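Local coordinates for protein c-di-GMP synthase (Capnocytophaga granulosa, PDB 6WT9) that makes the second messenger cyclic di-GMP from two GTP molecules in a bacterial CBASS defence system that acts against phage infection, at residues Glu65-His70 / Arg185-Val190; Leu156-Leu161 / Cys168-Pro173. All blocks are in the same frame, centred on the assembly; numbering follows the deposited sequence.

Both interactions lie on one mixed beta sheet of the nucleotidyltransferase fold, their centres about 11 Å apart. Interaction 1 sets helix 54-71 against strand 185-194, where all three touching residues are buried; interaction 2, only partly buried, sets helix 147-164 against strand 167-169 and the loop after it. Leu-161 joins them into one hydrophobic core: its CD1 lies 3.7 Å from Ile-189 CD1 and its CD2 4.0 Å from Val-67 CG1. The helices meet directly, with Lys-160 CE 3.4 Å from His-70 O. Asp-188 points away from helix 54-71 and touches Asp-99 of strand 98-104; in this fold acidic residues on such strands usually hold catalytic metal ions, though none is established here.

Interaction 1 of 2, residues Glu65-His70 / Arg185-Val190; sequences EKVKLH and RDVDIV
Val-67 packs its two methyl groups against Val-187 and Ile-189, joining helix 54-71 to strand 185-194 in the helix-on-sheet core of the nucleotidyltransferase fold. Its CB points at the strand but stands just back from it, and the branches do the touching. CG1, anti to the backbone N (chi1 176°), meets the end of the Ile-189 side chain, 3.7 Å from its CG1. CG2 turns to the other neighbour and rests 3.9 Å from Val-187 CB, with both methyls of that valine at about the same distance. The two valines slide past each other in opposite directions, whereas Val-67 and Ile-189 approach tip to tip.

Residue types follow from the strand's alternation. Val-187 and Ile-189, two apart, face the helix, and their branching at CB suits an extended chain while presenting broad apolar surfaces. Between them Asp-188 points away, where its OD1 forms a salt bridge with Lys-177. A short valine suits the helix here, since its backbone comes close to the strand: the CA atoms of Val-67 and Val-187 are 7.7 Å apart. All three residues are buried, and no hydrogen bond crosses the contact. Leu-100 on strand 98-104 and Ile-178 on strand 176-180, two of the strands that pair with 185-194, extend the apolar floor under Val-67, and Leu-161 of helix 147-164 touches both Val-67 and Ile-189. Ile-189 CD1 turns along the strand toward the Val-187 side and lies 3.8 Å from Val-67 CG1.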
loop_
_atom_site.group_PDB
_atom_site.type_symbol
_atom_site.label_atom_id
_atom_site.label_comp_id
_atom_site.label_asym_id
_atom_site.label_seq_id
_atom_site.Cartn_x
_atom_site.Cartn_y
_atom_site.Cartn_z
ATOM N N GLU A 65 -15.484 -4.163 7.270
ATOM C CA GLU A 65 -16.275 -4.101 8.493
ATOM C C GLU A 65 -17.383 -5.147 8.484
ATOM O O GLU A 65 -17.697 -5.736 9.525
ATOM C CB GLU A 65 -16.853 -2.697 8.666
ATOM C CG GLU A 65 -17.413 -2.410 10.048
ATOM C CD GLU A 65 -16.392 -2.637 11.144
ATOM O OE1 GLU A 65 -16.536 -3.625 11.893
ATOM O OE2 GLU A 65 -15.440 -1.834 11.250
ATOM N N LYS A 66 -17.982 -5.395 7.318
ATOM C CA LYS A 66 -19.006 -6.430 7.223
ATOM C C LYS A 66 -18.408 -7.818 7.413
ATOM O O LYS A 66 -19.040 -8.692 8.017
ATOM C CB LYS A 66 -19.728 -6.335 5.878
ATOM C CG LYS A 66 -20.607 -5.102 5.729
ATOM C CD LYS A 66 -21.250 -5.057 4.350
ATOM C CE LYS A 66 -22.129 -3.829 4.182
ATOM N NZ LYS A 66 -23.271 -3.837 5.137
ATOM N N VAL A 67 -17.196 -8.042 6.899
ATOM C CA VAL A 67 -16.512 -9.309 7.149
ATOM C C VAL A 67 -16.274 -9.492 8.642
ATOM O O VAL A 67 -16.454 -10.589 9.186
ATOM C CB VAL A 67 -15.194 -9.373 6.353
ATOM C CG1 VAL A 67 -14.429 -10.642 6.685
ATOM C CG2 VAL A 67 -15.474 -9.294 4.865
ATOM N N LYS A 68 -15.887 -8.415 9.328
ATOM C CA LYS A 68 -15.662 -8.482 10.769
ATOM C C LYS A 68 -16.925 -8.899 11.514
ATOM O O LYS A 68 -16.869 -9.737 12.422
ATOM C CB LYS A 68 -15.156 -7.129 11.271
ATOM C CG LYS A 68 -14.937 -7.042 12.769
ATOM C CD LYS A 68 -14.391 -5.674 13.151
ATOM C CE LYS A 68 -14.297 -5.507 14.659
ATOM N NZ LYS A 68 -13.766 -4.166 15.034
ATOM N N LEU A 69 -18.076 -8.334 11.138
ATOM C CA LEU A 69 -19.318 -8.654 11.838
ATOM C C LEU A 69 -19.723 -10.106 11.621
ATOM O O LEU A 69 -20.276 -10.743 12.526
ATOM C CB LEU A 69 -20.439 -7.717 11.388
ATOM C CG LEU A 69 -20.291 -6.234 11.738
ATOM C CD1 LEU A 69 -21.551 -5.467 11.360
ATOM C CD2 LEU A 69 -19.969 -6.051 13.215
ATOM N N HIS A 70 -19.468 -10.647 10.427
ATOM C CA HIS A 70 -19.776 -12.050 10.178
ATOM C C HIS A 70 -18.876 -12.966 10.998
ATOM O O HIS A 70 -19.333 -13.989 11.521
ATOM C CB HIS A 70 -19.650 -12.366 8.688
ATOM C CG HIS A 70 -20.792 -11.858 7.864
ATOM N ND1 HIS A 70 -22.077 -12.339 7.999
ATOM C CD2 HIS A 70 -20.842 -10.915 6.895
ATOM C CE1 HIS A 70 -22.871 -11.711 7.149
ATOM N NE2 HIS A 70 -22.146 -10.842 6.467
ATOM N N ARG A 185 -16.432 -5.265 -3.773
ATOM C CA ARG A 185 -15.163 -5.080 -3.088
ATOM C C ARG A 185 -14.632 -6.424 -2.606
ATOM O O ARG A 185 -15.400 -7.342 -2.304
ATOM C CB ARG A 185 -15.305 -4.123 -1.896
ATOM C CG ARG A 185 -15.800 -2.730 -2.256
ATOM C CD ARG A 185 -14.825 -2.007 -3.171
ATOM N NE ARG A 185 -15.178 -0.600 -3.338
ATOM C CZ ARG A 185 -16.024 -0.142 -4.255
ATOM N NH1 ARG A 185 -16.609 -0.982 -5.099
ATOM N NH2 ARG A 185 -16.287 1.156 -4.330
ATOM N N ASP A 186 -13.309 -6.529 -2.532
ATOM C CA ASP A 186 -12.639 -7.730 -2.058
ATOM C C ASP A 186 -12.023 -7.488 -0.687
ATOM O O ASP A 186 -11.578 -6.381 -0.372
ATOM C CB ASP A 186 -11.555 -8.187 -3.037
ATOM C CG ASP A 186 -12.129 -8.836 -4.281
ATOM O OD1 ASP A 186 -13.310 -9.238 -4.248
ATOM O OD2 ASP A 186 -11.398 -8.951 -5.287
ATOM N N VAL A 187 -12.011 -8.538 0.129
ATOM C CA VAL A 187 -11.410 -8.503 1.458
ATOM C C VAL A 187 -10.594 -9.774 1.645
ATOM O O VAL A 187 -11.086 -10.879 1.387
ATOM C CB VAL A 187 -12.470 -8.381 2.574
ATOM C CG1 VAL A 187 -11.805 -8.392 3.945
ATOM C CG2 VAL A 187 -13.307 -7.122 2.395
ATOM N N ASP A 188 -9.349 -9.622 2.084
ATOM C CA ASP A 188 -8.515 -10.749 2.475
ATOM C C ASP A 188 -8.511 -10.865 3.994
ATOM O O ASP A 188 -8.448 -9.857 4.703
ATOM C CB ASP A 188 -7.085 -10.590 1.954
ATOM C CG ASP A 188 -7.003 -10.684 0.440
ATOM O OD1 ASP A 188 -8.066 -10.733 -0.212
ATOM O OD2 ASP A 188 -5.875 -10.714 -0.097
ATOM N N ILE A 189 -8.587 -12.099 4.487
ATOM C CA ILE A 189 -8.688 -12.378 5.915
ATOM C C ILE A 189 -7.479 -13.209 6.317
ATOM O O ILE A 189 -7.268 -14.304 5.783
ATOM C CB ILE A 189 -9.999 -13.103 6.265
ATOM C CG1 ILE A 189 -11.212 -12.221 5.951
ATOM C CG2 ILE A 189 -10.006 -13.516 7.729
ATOM C CD1 ILE A 189 -11.763 -12.388 4.545
ATOM N N VAL A 190 -6.696 -12.698 7.264
ATOM C CA VAL A 190 -5.442 -13.313 7.680
ATOM C C VAL A 190 -5.541 -13.692 9.152
ATOM O O VAL A 190 -5.993 -12.889 9.976
ATOM C CB VAL A 190 -4.250 -12.371 7.433
ATOM C CG1 VAL A 190 -2.954 -13.016 7.887
ATOM C CG2 VAL A 190 -4.173 -11.989 5.963
#

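Interaction 2 of 2, residues Leu156-Leu161 / Cys168-Pro173; sequences LSEQKL and CDITHP
Glu-158, a charged residue, spends its stem on Ile-170: the two side chains cross at about a right angle, with Glu-158 CG 3.8 Å from Ile-170 CG2. The glutamate chain runs extended beyond CG, so the packing continues to the carboxylate, whose OE1 lies 3.9 Å from Ile-170 CD1. Burying this end is affordable because OE2 forms salt bridges with Arg-154 and Lys-217, which probably stabilise its negative charge. A long side chain of this kind can be apolar along its length and ionic at its tip.

One helical turn on, Leu-161 meets Cys-168. With chi1 at 178° the sulfur swings from its own backbone N toward the helix, 3.8 Å from Leu-161 C and about as far from Leu-161 CB; a small, polarisable thiol fits beside the helix backbone, while Ile-176 of the neighbouring strand touches both residues. At the strand's last residue, Asp-169 OD1 accepts a 2.9 Å hydrogen bond from Thr-171 N. This Asx turn bends the chain just where Ile-170 faces the helix. The whole is a tight helix-to-strand connection: the chain leaves helix 147-164, turns within two residues and returns along it as an edge strand of the nucleotidyltransferase sheet.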
loop_
_atom_site.group_PDB
_atom_site.type_symbol
_atom_site.label_atom_id
_atom_site.label_comp_id
_atom_site.label_asym_id
_atom_site.label_seq_id
_atom_site.Cartn_x
_atom_site.Cartn_y
_atom_site.Cartn_z
ATOM N N LEU A 156 -12.824 -22.130 11.249
ATOM C CA LEU A 156 -14.107 -21.497 11.539
ATOM C C LEU A 156 -14.356 -20.311 10.618
ATOM O O LEU A 156 -15.498 -20.066 10.209
ATOM C CB LEU A 156 -14.163 -21.060 13.003
ATOM C CG LEU A 156 -14.294 -22.168 14.050
ATOM C CD1 LEU A 156 -14.224 -21.588 15.453
ATOM C CD2 LEU A 156 -15.587 -22.941 13.853
ATOM N N SER A 157 -13.304 -19.559 10.287
ATOM C CA SER A 157 -13.455 -18.466 9.335
ATOM C C SER A 157 -13.829 -18.991 7.954
ATOM O O SER A 157 -14.619 -18.363 7.241
ATOM C CB SER A 157 -12.170 -17.640 9.270
ATOM O OG SER A 157 -11.836 -17.114 10.544
ATOM N N GLU A 158 -13.277 -20.143 7.563
ATOM C CA GLU A 158 -13.638 -20.744 6.283
ATOM C C GLU A 158 -15.122 -21.082 6.233
ATOM O O GLU A 158 -15.805 -20.792 5.246
ATOM C CB GLU A 158 -12.808 -22.002 6.034
ATOM C CG GLU A 158 -11.357 -21.743 5.709
ATOM C CD GLU A 158 -10.576 -23.025 5.499
ATOM O OE1 GLU A 158 -11.188 -24.113 5.564
ATOM O OE2 GLU A 158 -9.351 -22.947 5.268
ATOM N N GLN A 159 -15.637 -21.701 7.298
ATOM C CA GLN A 159 -17.026 -22.145 7.303
ATOM C C GLN A 159 -17.982 -20.963 7.219
ATOM O O GLN A 159 -18.903 -20.950 6.394
ATOM C CB GLN A 159 -17.300 -22.974 8.557
ATOM C CG GLN A 159 -18.728 -23.477 8.669
ATOM C CD GLN A 159 -18.940 -24.348 9.893
ATOM O OE1 GLN A 159 -17.994 -24.665 10.616
ATOM N NE2 GLN A 159 -20.187 -24.741 10.130
ATOM N N LYS A 160 -17.772 -19.953 8.066
ATOM C CA LYS A 160 -18.665 -18.798 8.088
ATOM C C LYS A 160 -18.589 -18.013 6.782
ATOM O O LYS A 160 -19.620 -17.694 6.179
ATOM C CB LYS A 160 -18.327 -17.902 9.280
ATOM C CG LYS A 160 -18.827 -16.469 9.153
ATOM C CD LYS A 160 -20.345 -16.393 9.191
ATOM C CE LYS A 160 -20.894 -16.848 10.533
ATOM N NZ LYS A 160 -22.376 -16.691 10.590
ATOM N N LEU A 161 -17.375 -17.696 6.329
ATOM C CA LEU A 161 -17.229 -16.861 5.139
ATOM C C LEU A 161 -17.732 -17.576 3.891
ATOM O O LEU A 161 -18.387 -16.960 3.043
ATOM C CB LEU A 161 -15.772 -16.432 4.973
ATOM C CG LEU A 161 -15.254 -15.511 6.081
ATOM C CD1 LEU A 161 -13.785 -15.171 5.867
ATOM C CD2 LEU A 161 -16.098 -14.249 6.175
ATOM N N CYS A 168 -15.776 -17.118 -2.350
ATOM C CA CYS A 168 -14.933 -17.262 -1.166
ATOM C C CYS A 168 -13.795 -18.215 -1.506
ATOM O O CYS A 168 -14.027 -19.405 -1.736
ATOM C CB CYS A 168 -15.736 -17.774 0.028
ATOM S SG CYS A 168 -14.760 -18.023 1.529
ATOM N N ASP A 169 -12.572 -17.693 -1.533
ATOM C CA ASP A 169 -11.391 -18.459 -1.917
ATOM C C ASP A 169 -10.657 -18.898 -0.652
ATOM O O ASP A 169 -10.066 -18.070 0.049
ATOM C CB ASP A 169 -10.487 -17.622 -2.822
ATOM C CG ASP A 169 -9.413 -18.445 -3.514
ATOM O OD1 ASP A 169 -8.874 -19.382 -2.893
ATOM O OD2 ASP A 169 -9.103 -18.148 -4.687
ATOM N N ILE A 170 -10.689 -20.198 -0.368
ATOM C CA ILE A 170 -9.983 -20.766 0.774
ATOM C C ILE A 170 -8.758 -21.567 0.329
ATOM O O ILE A 170 -8.252 -22.395 1.085
ATOM C CB ILE A 170 -10.918 -21.625 1.642
ATOM C CG1 ILE A 170 -11.370 -22.872 0.878
ATOM C CG2 ILE A 170 -12.123 -20.817 2.096
ATOM C CD1 ILE A 170 -12.087 -23.889 1.744
ATOM N N THR A 171 -8.265 -21.323 -0.887
ATOM C CA THR A 171 -7.184 -22.138 -1.433
ATOM C C THR A 171 -5.829 -21.764 -0.842
ATOM O O THR A 171 -5.023 -22.647 -0.530
ATOM C CB THR A 171 -7.154 -22.013 -2.957
ATOM O OG1 THR A 171 -8.353 -22.574 -3.506
ATOM C CG2 THR A 171 -5.946 -22.734 -3.540
ATOM N N HIS A 172 -5.558 -20.474 -0.677
ATOM C CA HIS A 172 -4.248 -20.064 -0.188
ATOM C C HIS A 172 -4.147 -20.312 1.315
ATOM O O HIS A 172 -5.063 -19.945 2.057
ATOM C CB HIS A 172 -3.989 -18.593 -0.493
ATOM C CG HIS A 172 -2.555 -18.192 -0.341
ATOM N ND1 HIS A 172 -2.058 -17.618 0.809
ATOM C CD2 HIS A 172 -1.507 -18.296 -1.193
ATOM C CE1 HIS A 172 -0.768 -17.379 0.657
ATOM N NE2 HIS A 172 -0.409 -17.780 -0.549
ATOM N N PRO A 173 -3.060 -20.918 1.793
ATOM C CA PRO A 173 -2.968 -21.286 3.213
ATOM C C PRO A 173 -2.644 -20.136 4.154
ATOM O O PRO A 173 -2.548 -20.366 5.365
ATOM C CB PRO A 173 -1.836 -22.324 3.216
ATOM C CG PRO A 173 -0.964 -21.913 2.084
ATOM C CD PRO A 173 -1.892 -21.381 1.023
#